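Local coordinates for protein putative gamma-hydroxymuconic semialdehyde dehydrogenase (Pseudomonas, PDB 4GO3) that binds NAD(+) and probably oxidises aldehydes, with gamma-hydroxymuconic semialdehyde as its presumed substrate, at residues A265-A270 against I302-S307; A272-Q277 against P366-A371. The protein carries 2 engineered substitutions. All blocks are in the same frame, centred on the assembly; numbering follows the deposited sequence.

Interaction 1 lies between two helices that cover the mixed sheet containing strands 253-256, 286-290, 367-370 and 386-392; interaction 2, about 9 Å away between centres, joins the end of one of them to a strand of it. As in other aldehyde dehydrogenases, this sheet and its helices probably form the catalytic domain, and both contacts lie away from the NAD(+)-binding residues. Helix 262-274 serves both. The segments alternate along the chain, 265-270, 272-277, 302-307 and then 366-371, so the two contacts cross in sequence. A305, on helix 294-307, joins them physically, its CB lying 3.9 Å from F274 CE1. The C-terminal tail of the second subunit packs on both, so this layer forms part of the dimer interface.

Interaction 1 of 2, residues A265-A270 against I302-S307; sequences AVNGAA and IALAKS
L304 reaches across from helix 294-307 and sets one methyl, CD2, against the flank of helix 262-274 formed by V266, N267 and A270. The short segments run at 40° to each other with axes 10.3 Å apart, a separation bridged here by the leucine. Its CG stands anti to the backbone N (chi1 -165°), which stretches the branch out toward the facing helix.

The close-packed part is wholly apolar. CD2 of L304 lies 3.3 Å from A270 CB and 3.9 Å from V266 CG1, so one methyl bridges two residues a helical turn apart. V266 and L304 run past each other in opposite senses, alongside rather than end-on, and V266 also meets F297 and F301 from the preceding turns of the leucine's own helix. A265 on F297 and A269 on F301 extend the packing of the same two helices. F485 of the second subunit packs on the buried A270.

Toward solvent the fit slackens. N267 has its CB directed away from the partner helix, and its amide swings back across the leucine branch at about a right angle, bringing OD1 no nearer than 4.2 Å to L304 CD2. Both N267 and L304 remain partly exposed in the assembly. At this margin P483 and R487 of the second subunit pack on N267 and L304 respectively.

No hydrogen bond crosses between the segments. Backbone polarity is met within the helix, as by A270 N to V266 O at 2.8 Å, and the contact therefore rests on methyl-to-methyl dispersion and the exclusion of water, with no directional bond between the segments.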
# COMPACT_ATOMS: atom_id res chain seq x y z
N ALA A 265 20.15 1.29 -30.52
CA ALA A 265 19.35 2.30 -29.86
C ALA A 265 18.16 2.70 -30.71
O ALA A 265 17.06 2.89 -30.20
CB ALA A 265 20.20 3.52 -29.50
N VAL A 266 18.37 2.82 -32.01
CA VAL A 266 17.29 3.19 -32.92
C VAL A 266 16.22 2.12 -32.95
O VAL A 266 15.03 2.42 -32.82
CB VAL A 266 17.79 3.42 -34.33
CG1 VAL A 266 16.62 3.56 -35.27
CG2 VAL A 266 18.68 4.66 -34.38
N ASN A 267 16.61 0.87 -33.08
CA ASN A 267 15.66 -0.21 -33.04
C ASN A 267 14.92 -0.27 -31.72
O ASN A 267 13.73 -0.47 -31.69
CB ASN A 267 16.35 -1.53 -33.26
CG ASN A 267 16.76 -1.73 -34.68
OD1 ASN A 267 16.09 -1.29 -35.59
ND2 ASN A 267 17.86 -2.41 -34.87
N GLY A 268 15.64 -0.09 -30.63
CA GLY A 268 15.03 -0.08 -29.32
C GLY A 268 14.05 1.06 -29.18
O GLY A 268 12.91 0.86 -28.71
N ALA A 269 14.48 2.25 -29.57
CA ALA A 269 13.62 3.43 -29.49
C ALA A 269 12.37 3.26 -30.34
O ALA A 269 11.27 3.63 -29.93
CB ALA A 269 14.37 4.66 -29.93
N ALA A 270 12.54 2.69 -31.53
CA ALA A 270 11.40 2.47 -32.39
C ALA A 270 10.42 1.50 -31.72
O ALA A 270 9.22 1.75 -31.66
CB ALA A 270 11.84 1.94 -33.74
N ILE A 302 14.19 8.39 -38.04
CA ILE A 302 13.13 8.97 -38.85
C ILE A 302 12.87 8.19 -40.13
O ILE A 302 11.76 8.15 -40.61
CB ILE A 302 13.41 10.43 -39.18
CG1 ILE A 302 13.55 11.23 -37.91
CG2 ILE A 302 12.28 11.00 -39.99
CD1 ILE A 302 13.99 12.62 -38.16
N ALA A 303 13.88 7.55 -40.68
CA ALA A 303 13.67 6.69 -41.82
C ALA A 303 12.94 5.45 -41.38
O ALA A 303 12.08 4.93 -42.09
CB ALA A 303 14.97 6.32 -42.42
N LEU A 304 13.18 5.02 -40.16
CA LEU A 304 12.44 3.91 -39.63
C LEU A 304 10.99 4.30 -39.43
O LEU A 304 10.09 3.70 -39.99
CB LEU A 304 13.07 3.43 -38.33
CG LEU A 304 12.63 2.06 -37.86
CD1 LEU A 304 12.86 1.03 -38.90
CD2 LEU A 304 13.40 1.74 -36.64
N ALA A 305 10.78 5.33 -38.64
CA ALA A 305 9.44 5.76 -38.31
C ALA A 305 8.58 5.81 -39.54
O ALA A 305 7.43 5.39 -39.54
CB ALA A 305 9.50 7.09 -37.65
N LYS A 306 9.15 6.33 -40.62
CA LYS A 306 8.39 6.56 -41.83
C LYS A 306 8.24 5.29 -42.62
O LYS A 306 7.44 5.22 -43.53
CB LYS A 306 9.06 7.63 -42.66
CG LYS A 306 8.92 9.00 -42.09
CD LYS A 306 9.83 9.96 -42.76
CE LYS A 306 9.09 11.18 -43.18
NZ LYS A 306 9.80 12.38 -42.78
N SER A 307 9.01 4.28 -42.28
CA SER A 307 8.99 3.04 -43.02
C SER A 307 7.96 2.12 -42.44
O SER A 307 7.67 1.08 -42.98
CB SER A 307 10.34 2.37 -42.92
OG SER A 307 10.70 2.15 -41.58

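Interaction 2 of 2, residues A272-Q277 against P366-A371; sequences AIFHNQ and PTVVEA
T367 OG1 is gripped twice, by the carbonyl oxygen of E365 and the backbone N of G350, on the side of the chain turned away from F274. Its main chain faces the phenyl ring instead: P366 covers one face of F274, at the end of helix 262-274, and T367 and V368 border its rim.

P366 supplies the CH-pi contact. Its CB lies 4.0 Å from the ring centroid and 21° off the normal, hence over the face but displaced toward the CE2 side, with 3.8 Å between P366 CB and F274 CE2. The opposite face is covered from within the helix end by I273, whose CG2 sits over the ring centre, so the phenyl group is sandwiched between a proline methylene and an isoleucine methyl. At the rim, V368 CG2 approaches F274 CZ to 4.0 Å near the ring plane, and the carbonyl oxygen T367 O lies in that plane at the edge. With CG beside the backbone N and anti to the carbonyl carbon (chi1 -66°), the ring projects from the last helical turn toward the strand.

Past F274 the chain leaves the helix at H275, and Q277 N turns back to bond F274 O at 3.0 Å. Strand 367-370 is held in the sheet on both flanks: the backbone of T367 bonds to P385 and V387, that of V368 to L347 and A348. F485 of the second subunit also packs on F274.

All four touching residues are buried, and no hydrogen bond links the two segments. With the backbones of T367 and V368 bonded to the neighbouring strands, what ties helix end to strand start is an aromatic ring whose faces and edge meet mostly hydrocarbon, a contact that excludes water and probably limits rotation of the ring.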
# COMPACT_ATOMS: atom_id res chain seq x y z
N ALA A 272 10.36 0.94 -28.55
CA ALA A 272 9.95 1.53 -27.27
C ALA A 272 8.70 2.39 -27.39
O ALA A 272 7.91 2.48 -26.45
CB ALA A 272 11.09 2.35 -26.66
N ILE A 273 8.51 3.08 -28.50
CA ILE A 273 7.35 3.95 -28.63
C ILE A 273 6.37 3.57 -29.70
O ILE A 273 5.24 3.99 -29.67
CB ILE A 273 7.72 5.42 -28.86
CG1 ILE A 273 6.46 6.23 -29.08
CG2 ILE A 273 8.59 5.57 -30.08
CD1 ILE A 273 6.11 7.12 -27.96
N PHE A 274 6.79 2.79 -30.67
CA PHE A 274 5.87 2.50 -31.73
C PHE A 274 5.19 1.16 -31.55
O PHE A 274 4.15 0.90 -32.16
CB PHE A 274 6.57 2.63 -33.08
CG PHE A 274 6.99 4.03 -33.38
CD1 PHE A 274 8.25 4.30 -33.87
CD2 PHE A 274 6.13 5.09 -33.13
CE1 PHE A 274 8.63 5.58 -34.13
CE2 PHE A 274 6.50 6.38 -33.40
CZ PHE A 274 7.76 6.63 -33.90
N HIS A 275 5.77 0.30 -30.72
CA HIS A 275 5.08 -0.94 -30.46
C HIS A 275 3.78 -0.60 -29.77
O HIS A 275 3.70 0.34 -28.99
CB HIS A 275 5.87 -1.92 -29.61
CG HIS A 275 5.01 -3.00 -29.04
ND1 HIS A 275 4.58 -2.99 -27.73
CD2 HIS A 275 4.46 -4.10 -29.61
CE1 HIS A 275 3.82 -4.05 -27.51
NE2 HIS A 275 3.73 -4.74 -28.63
N ASN A 276 2.75 -1.36 -30.09
CA ASN A 276 1.44 -1.13 -29.55
C ASN A 276 0.95 0.29 -29.80
O ASN A 276 0.10 0.80 -29.07
CB ASN A 276 1.38 -1.47 -28.07
CG ASN A 276 0.08 -2.15 -27.71
OD1 ASN A 276 -0.31 -3.14 -28.33
ND2 ASN A 276 -0.62 -1.60 -26.72
N GLN A 277 1.42 0.91 -30.86
CA GLN A 277 0.98 2.25 -31.25
C GLN A 277 1.25 3.22 -30.15
O GLN A 277 0.55 4.19 -30.00
CB GLN A 277 -0.50 2.30 -31.61
CG GLN A 277 -0.86 1.43 -32.77
CD GLN A 277 -0.60 -0.01 -32.49
OE1 GLN A 277 -1.30 -0.63 -31.71
NE2 GLN A 277 0.40 -0.57 -33.14
N PRO A 366 3.15 7.14 -37.24
CA PRO A 366 4.27 7.17 -36.31
C PRO A 366 4.86 8.58 -36.33
O PRO A 366 5.34 9.04 -37.38
CB PRO A 366 5.25 6.18 -36.93
CG PRO A 366 4.41 5.26 -37.72
CD PRO A 366 3.25 6.04 -38.22
N THR A 367 4.80 9.26 -35.19
CA THR A 367 5.09 10.68 -35.14
C THR A 367 6.33 10.97 -34.28
O THR A 367 6.54 10.36 -33.23
CB THR A 367 3.88 11.46 -34.59
OG1 THR A 367 2.79 11.34 -35.52
CG2 THR A 367 4.23 12.92 -34.42
N VAL A 368 7.16 11.89 -34.74
CA VAL A 368 8.38 12.23 -34.05
C VAL A 368 8.52 13.74 -34.07
O VAL A 368 8.54 14.35 -35.14
CB VAL A 368 9.61 11.64 -34.76
CG1 VAL A 368 10.89 11.95 -33.97
CG2 VAL A 368 9.44 10.14 -34.94
N VAL A 369 8.66 14.34 -32.90
CA VAL A 369 8.63 15.79 -32.77
C VAL A 369 9.83 16.33 -32.02
O VAL A 369 10.10 15.92 -30.89
CB VAL A 369 7.35 16.23 -32.04
CG1 VAL A 369 7.34 17.73 -31.82
CG2 VAL A 369 6.14 15.79 -32.81
N GLU A 370 10.58 17.23 -32.62
CA GLU A 370 11.69 17.83 -31.92
C GLU A 370 11.14 18.93 -31.05
O GLU A 370 10.42 19.77 -31.52
CB GLU A 370 12.70 18.38 -32.91
CG GLU A 370 13.84 19.08 -32.26
CD GLU A 370 15.10 18.29 -32.28
OE1 GLU A 370 15.34 17.58 -33.26
OE2 GLU A 370 15.87 18.38 -31.32
N ALA A 371 11.49 18.92 -29.78
CA ALA A 371 10.85 19.79 -28.80
C ALA A 371 11.81 20.27 -27.71
O ALA A 371 13.03 20.08 -27.80
CB ALA A 371 9.67 19.08 -28.18